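Local coordinates for Ras-related protein Rab-7L1 (Homo sapiens, PDB 6HH2) that binds and hydrolyses GTP as a Rab switch that maintains endosome-trans-Golgi organisation and, by recruiting and activating LRRK2, acts in lysosome-to-Golgi recycling, at residues L10-V15 / R82-A87; F47-L52 / R61-D66. The protein carries 4 engineered substitutions. All coordinates share one frame; numbering follows the deposited sequence.

Contact 1. Residues L10-V15 / R82-A87. Engineered in segment 82-87: Ala87 (natural residue Cys).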
loop_
_atom_site.group_PDB
_atom_site.type_symbol
_atom_site.label_atom_id
_atom_site.label_comp_id
_atom_site.label_asym_id
_atom_site.label_seq_id
_atom_site.Cartn_x
_atom_site.Cartn_y
_atom_site.Cartn_z
ATOM N N LEU A 10 -3.911 13.007 -8.885
ATOM C CA LEU A 10 -4.678 12.218 -7.936
ATOM C C LEU A 10 -4.347 10.748 -8.129
ATOM O O LEU A 10 -4.437 10.231 -9.259
ATOM C CB LEU A 10 -6.170 12.445 -8.187
ATOM C CG LEU A 10 -7.088 11.578 -7.334
ATOM C CD1 LEU A 10 -7.023 11.897 -5.826
ATOM C CD2 LEU A 10 -8.514 11.765 -7.856
ATOM N N PHE A 11 -3.947 10.078 -7.039
ATOM C CA PHE A 11 -3.591 8.661 -7.069
ATOM C C PHE A 11 -4.384 7.892 -6.019
ATOM O O PHE A 11 -4.329 8.220 -4.835
ATOM C CB PHE A 11 -2.083 8.437 -6.834
ATOM C CG PHE A 11 -1.211 9.121 -7.850
ATOM C CD1 PHE A 11 -1.289 8.796 -9.214
ATOM C CD2 PHE A 11 -0.348 10.128 -7.434
ATOM C CE1 PHE A 11 -0.442 9.439 -10.126
ATOM C CE2 PHE A 11 0.481 10.766 -8.367
ATOM C CZ PHE A 11 0.390 10.432 -9.699
ATOM N N LYS A 12 -5.058 6.830 -6.441
ATOM C CA LYS A 12 -5.738 5.912 -5.524
ATOM C C LYS A 12 -4.793 4.760 -5.236
ATOM O O LYS A 12 -4.306 4.087 -6.164
ATOM C CB LYS A 12 -7.031 5.436 -6.201
ATOM C CG LYS A 12 -7.703 4.219 -5.515
ATOM C CD LYS A 12 -9.101 3.976 -6.060
ATOM C CE LYS A 12 -9.642 2.711 -5.335
ATOM N NZ LYS A 12 -11.049 2.426 -5.803
ATOM N N VAL A 13 -4.459 4.570 -3.964
ATOM C CA VAL A 13 -3.470 3.573 -3.545
ATOM C C VAL A 13 -4.205 2.541 -2.691
ATOM O O VAL A 13 -4.855 2.896 -1.694
ATOM C CB VAL A 13 -2.359 4.242 -2.723
ATOM C CG1 VAL A 13 -1.391 3.179 -2.216
ATOM C CG2 VAL A 13 -1.651 5.306 -3.610
ATOM N N LEU A 14 -4.101 1.275 -3.071
ATOM C CA LEU A 14 -4.729 0.185 -2.295
ATOM C C LEU A 14 -3.766 -0.303 -1.234
ATOM O O LEU A 14 -2.603 -0.586 -1.542
ATOM C CB LEU A 14 -5.054 -0.976 -3.236
ATOM C CG LEU A 14 -5.817 -0.566 -4.474
ATOM C CD1 LEU A 14 -6.115 -1.804 -5.337
ATOM C CD2 LEU A 14 -7.138 0.146 -4.063
ATOM N N VAL A 15 -4.196 -0.347 0.017
ATOM C CA VAL A 15 -3.430 -0.920 1.106
ATOM C C VAL A 15 -4.080 -2.236 1.480
ATOM O O VAL A 15 -5.205 -2.288 2.014
ATOM C CB VAL A 15 -3.380 0.004 2.317
ATOM C CG1 VAL A 15 -2.537 -0.631 3.418
ATOM C CG2 VAL A 15 -2.824 1.390 1.868
ATOM N N ARG A 82 -11.150 -0.549 -8.168
ATOM C CA ARG A 82 -11.274 0.099 -9.468
ATOM C C ARG A 82 -10.484 1.402 -9.493
ATOM O O ARG A 82 -10.429 2.148 -8.514
ATOM C CB ARG A 82 -12.741 0.343 -9.841
ATOM C CG ARG A 82 -13.507 1.266 -8.907
ATOM C CD ARG A 82 -14.973 1.406 -9.417
ATOM N NE ARG A 82 -15.666 2.441 -8.657
ATOM C CZ ARG A 82 -16.898 2.859 -8.930
ATOM N NH1 ARG A 82 -17.555 2.351 -9.958
ATOM N NH2 ARG A 82 -17.444 3.804 -8.161
ATOM N N ASP A 83 -9.785 1.608 -10.614
ATOM C CA ASP A 83 -9.086 2.869 -10.918
ATOM C C ASP A 83 -7.869 3.133 -10.036
ATOM O O ASP A 83 -7.385 4.265 -9.965
ATOM C CB ASP A 83 -10.047 4.062 -10.890
ATOM C CG ASP A 83 -11.222 3.877 -11.822
ATOM O OD1 ASP A 83 -10.982 3.588 -13.012
ATOM O OD2 ASP A 83 -12.400 3.966 -11.371
ATOM N N ALA A 84 -7.358 2.133 -9.341
ATOM C CA ALA A 84 -6.184 2.338 -8.493
ATOM C C ALA A 84 -4.935 2.514 -9.351
ATOM O O ALA A 84 -4.827 1.980 -10.455
ATOM C CB ALA A 84 -5.946 1.150 -7.567
ATOM N N SER A 85 -3.990 3.296 -8.814
ATOM C CA SER A 85 -2.704 3.552 -9.450
ATOM C C SER A 85 -1.565 2.731 -8.876
ATOM O O SER A 85 -0.505 2.653 -9.510
ATOM C CB SER A 85 -2.372 5.053 -9.335
ATOM O OG SER A 85 -3.180 5.785 -10.253
ATOM N N ALA A 86 -1.726 2.107 -7.729
ATOM C CA ALA A 86 -0.658 1.330 -7.104
ATOM C C ALA A 86 -1.273 0.534 -5.978
ATOM O O ALA A 86 -2.374 0.851 -5.485
ATOM C CB ALA A 86 0.468 2.216 -6.490
ATOM N N ALA A 87 -0.541 -0.486 -5.535
ATOM C CA ALA A 87 -0.924 -1.242 -4.360
ATOM C C ALA A 87 0.256 -1.389 -3.426
ATOM O O ALA A 87 1.401 -1.573 -3.872
ATOM C CB ALA A 87 -1.394 -2.648 -4.751
HETATM O O HOH W 1 -5.573 6.299 -9.302
#

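Contact 2. Residues F47-L52 / R61-D66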
loop_
_atom_site.group_PDB
_atom_site.type_symbol
_atom_site.label_atom_id
_atom_site.label_comp_id
_atom_site.label_asym_id
_atom_site.label_seq_id
_atom_site.Cartn_x
_atom_site.Cartn_y
_atom_site.Cartn_z
ATOM N N PHE A 47 -11.921 6.182 2.015
ATOM C CA PHE A 47 -10.459 6.271 1.936
ATOM C C PHE A 47 -10.056 7.432 2.824
ATOM O O PHE A 47 -10.878 8.264 3.180
ATOM C CB PHE A 47 -9.981 6.550 0.480
ATOM C CG PHE A 47 -10.669 7.734 -0.179
ATOM C CD1 PHE A 47 -10.227 9.051 0.027
ATOM C CD2 PHE A 47 -11.808 7.549 -0.962
ATOM C CE1 PHE A 47 -10.910 10.122 -0.559
ATOM C CE2 PHE A 47 -12.466 8.626 -1.562
ATOM C CZ PHE A 47 -12.020 9.907 -1.362
ATOM N N ALA A 48 -8.766 7.509 3.132
ATOM C CA ALA A 48 -8.210 8.673 3.836
ATOM C C ALA A 48 -7.338 9.420 2.834
ATOM O O ALA A 48 -6.821 8.817 1.901
ATOM C CB ALA A 48 -7.323 8.200 4.985
ATOM N N LEU A 49 -7.202 10.725 3.011
ATOM C CA LEU A 49 -6.415 11.532 2.086
ATOM C C LEU A 49 -5.042 11.877 2.659
ATOM O O LEU A 49 -4.848 12.017 3.876
ATOM C CB LEU A 49 -7.131 12.852 1.894
ATOM C CG LEU A 49 -7.822 13.201 0.563
ATOM C CD1 LEU A 49 -8.050 12.117 -0.442
ATOM C CD2 LEU A 49 -9.004 14.132 0.749
ATOM N N LYS A 50 -4.089 12.085 1.751
ATOM C CA LYS A 50 -2.848 12.802 2.052
ATOM C C LYS A 50 -2.604 13.761 0.902
ATOM O O LYS A 50 -2.766 13.391 -0.266
ATOM C CB LYS A 50 -1.665 11.878 2.220
ATOM C CG LYS A 50 -0.417 12.642 2.802
ATOM C CD LYS A 50 0.713 11.707 2.701
ATOM C CE LYS A 50 1.906 12.231 3.511
ATOM N NZ LYS A 50 1.541 12.364 4.974
ATOM N N VAL A 51 -2.218 15.001 1.204
ATOM C CA VAL A 51 -2.022 15.980 0.149
ATOM C C VAL A 51 -0.623 16.558 0.326
ATOM O O VAL A 51 -0.245 16.930 1.438
ATOM C CB VAL A 51 -3.060 17.107 0.194
ATOM C CG1 VAL A 51 -2.912 18.049 -1.011
ATOM C CG2 VAL A 51 -4.491 16.525 0.244
ATOM N N LEU A 52 0.144 16.643 -0.753
ATOM C CA LEU A 52 1.523 17.110 -0.705
ATOM C C LEU A 52 1.728 18.127 -1.812
ATOM O O LEU A 52 1.319 17.900 -2.960
ATOM C CB LEU A 52 2.510 15.940 -0.954
ATOM C CG LEU A 52 2.530 14.867 0.133
ATOM C CD1 LEU A 52 3.283 13.651 -0.376
ATOM C CD2 LEU A 52 3.174 15.450 1.406
ATOM N N ARG A 61 -2.286 14.315 -4.607
ATOM C CA ARG A 61 -3.333 13.943 -3.659
ATOM C C ARG A 61 -3.428 12.420 -3.681
ATOM O O ARG A 61 -3.584 11.819 -4.757
ATOM C CB ARG A 61 -4.655 14.595 -4.067
ATOM C CG ARG A 61 -5.851 14.182 -3.214
ATOM C CD ARG A 61 -7.134 14.967 -3.571
ATOM N NE ARG A 61 -7.033 16.356 -3.136
ATOM C CZ ARG A 61 -6.826 17.394 -3.942
ATOM N NH1 ARG A 61 -6.716 17.220 -5.253
ATOM N NH2 ARG A 61 -6.754 18.619 -3.429
ATOM N N LEU A 62 -3.268 11.786 -2.520
ATOM C CA LEU A 62 -3.366 10.331 -2.434
ATOM C C LEU A 62 -4.651 9.959 -1.708
ATOM O O LEU A 62 -4.938 10.496 -0.637
ATOM C CB LEU A 62 -2.240 9.741 -1.611
ATOM C CG LEU A 62 -0.837 10.090 -2.010
ATOM C CD1 LEU A 62 0.095 9.291 -1.078
ATOM C CD2 LEU A 62 -0.637 9.732 -3.475
ATOM N N GLN A 63 -5.431 9.048 -2.282
ATOM C CA GLN A 63 -6.507 8.341 -1.582
ATOM C C GLN A 63 -5.946 7.018 -1.102
ATOM O O GLN A 63 -5.501 6.184 -1.910
ATOM C CB GLN A 63 -7.678 8.061 -2.522
ATOM C CG GLN A 63 -8.333 9.298 -3.094
ATOM C CD GLN A 63 -9.504 8.960 -3.998
ATOM O OE1 GLN A 63 -9.726 7.769 -4.292
ATOM N NE2 GLN A 63 -10.241 9.964 -4.450
ATOM N N LEU A 64 -5.924 6.823 0.204
ATOM C CA LEU A 64 -5.409 5.601 0.798
ATOM C C LEU A 64 -6.616 4.701 1.142
ATOM O O LEU A 64 -7.408 5.016 2.039
ATOM C CB LEU A 64 -4.614 5.926 2.063
ATOM C CG LEU A 64 -3.432 6.865 1.808
ATOM C CD1 LEU A 64 -2.936 7.437 3.145
ATOM C CD2 LEU A 64 -2.332 6.077 1.037
ATOM N N TRP A 65 -6.748 3.569 0.428
ATOM C CA TRP A 65 -7.921 2.699 0.536
ATOM C C TRP A 65 -7.524 1.460 1.333
ATOM O O TRP A 65 -6.772 0.629 0.847
ATOM C CB TRP A 65 -8.412 2.305 -0.854
ATOM C CG TRP A 65 -9.175 3.346 -1.568
ATOM C CD1 TRP A 65 -8.683 4.570 -2.055
ATOM C CD2 TRP A 65 -10.540 3.286 -1.915
ATOM N NE1 TRP A 65 -9.698 5.240 -2.717
ATOM C CE2 TRP A 65 -10.852 4.485 -2.636
ATOM C CE3 TRP A 65 -11.530 2.314 -1.732
ATOM C CZ2 TRP A 65 -12.131 4.751 -3.131
ATOM C CZ3 TRP A 65 -12.804 2.569 -2.236
ATOM C CH2 TRP A 65 -13.098 3.786 -2.934
ATOM N N ASP A 66 -8.041 1.322 2.556
ATOM C CA ASP A 66 -7.749 0.144 3.402
ATOM C C ASP A 66 -8.807 -0.936 3.124
ATOM O O ASP A 66 -10.015 -0.692 3.260
ATOM C CB ASP A 66 -7.869 0.655 4.844
ATOM C CG ASP A 66 -7.578 -0.358 5.927
ATOM O OD1 ASP A 66 -7.497 -1.570 5.718
ATOM O OD2 ASP A 66 -7.471 0.159 7.067
#

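Contact 1. Residues L10-V15 / R82-A87
Lys12 sets out with CG anti to its backbone N (chi1 167°) and keeps every later torsion close to 180°, so its chain runs as a straight rod alongside the backbone of 82-84. Leu14 instead turns CG anti to its own carbonyl carbon (chi1 -51°), which brings its branches against the Ala84 methyl. At the tip of the rod Lys12 NZ donates to Arg82 O at 2.8 Å, in the plane of that carbonyl, and bonds Tyr80 O as well. These carbonyls lie at the C-terminal end of helix 78-81, whose partial negative charge would favour the protonated amine. A lysine suits the spot because its apolar stem packs, CG resting 3.8 Å from Ala84 CA, while the cation arrives only at the end; Trp65 adds a cation-pi contact. The Ala84 methyl sits at the fork of Leu14, 3.5 Å from CG and almost equally near CD1 and CD2.

The backbones pair in parallel, joining strand 8-17 to strand 86-92 in the middle of the Ras-like G-domain sheet. Ser85 N gives a bond of 2.8 Å to Lys12 O, and Leu14 N a nearly straight one to Ala86 O. Ala86 N is buried and has no hydrogen-bond partner; Lys12 O, its neighbour, takes its bond from Ser85 N instead. Val13 and Ala86 turn to the face where Met176 of helix 165-178 packs; Leu14 and the engineered Ala87 occupy the opposite face, where Tyr80 and Tyr81 touch Leu14.

Ahead of this pairing, one water bridges the two segments, accepting from Lys12 N at 3.0 Å, donating to Asp83 O at 2.8 Å and bonding Ser85 OG at 2.6 Å. Serine is apt here, since the same small hydroxyl also fits in plane at the edge of the Phe11 ring, beside CD1.

Contact 2. Residues F47-L52 / R61-D66
Strands 48-52 and 61-66 run antiparallel as the two arms of a beta hairpin, their axes 4.7 Å apart at closest approach and their directions at 160°. Ala48 with Leu64 and Lys50 with Leu62 form hydrogen-bonded pairs; Leu64 N reaches Ala48 O and Leu62 N reaches Lys50 O, each at 2.8 Å and nearly along the C=O axis.

Phe47, its CG in the crowded position between N and the carbonyl carbon, folds its ring over the next strand. The extended Gln63 lays its amide flat on one ring face, the planes only 9° apart and CD 3.7 Å above the ring centre. Glutamine suits this place because its flat amide stacks while its oxygen still accepts: Trp65 NE1 donates to OE1 at 3.0 Å, within the indole plane but from above the amide plane. That bond fixes the amide's flip, so NE2 lies over Phe47 CZ. Phe47 CB in turn rests over the five-membered ring of Trp65, 3.6 Å from its centroid, whereas the two aromatic rings, tilted by 30°, slide apart and barely overlap. Phe47, Trp65 and Tyr80, whose OH bonds Trp65 O, probably correspond to the aromatic triad with which many Rab proteins contact effectors, consistent with Phe47 ending the likely effector region.

Beside Gln63, Leu49 CD1 packs 3.9 Å from its CG, and Arg61 farther along is salt-bridged to Asp8. On the other face, Ala48, Leu62 and Leu64 supply apolar cover for Val27 and Tyr30 of helix 23-30, where Lys50 NZ bonds Tyr30 O, while Leu62 also meets Ile173 and Met176 of helix 165-178.

Contacts 1 and 2 lie side by side in one mixed sheet, their centres 9 Å apart, and together span four neighbouring strands in the order 48-55, 58-66, 8-17, 86-92. The joint between them is the pairing of 58-66 with 8-17: Val13 N meets Gln63 O at 2.8 Å and Val15 N meets Trp65 O at 2.9 Å, both probably hydrogen bonds. Along the chain the hairpin of contact 2 is nested within the loop closed by contact 1. The parallel core of the G domain is thus tied directly to the antiparallel hairpin that probably carries part of the effector surface, and helix 165-178 packs against residues of both contacts.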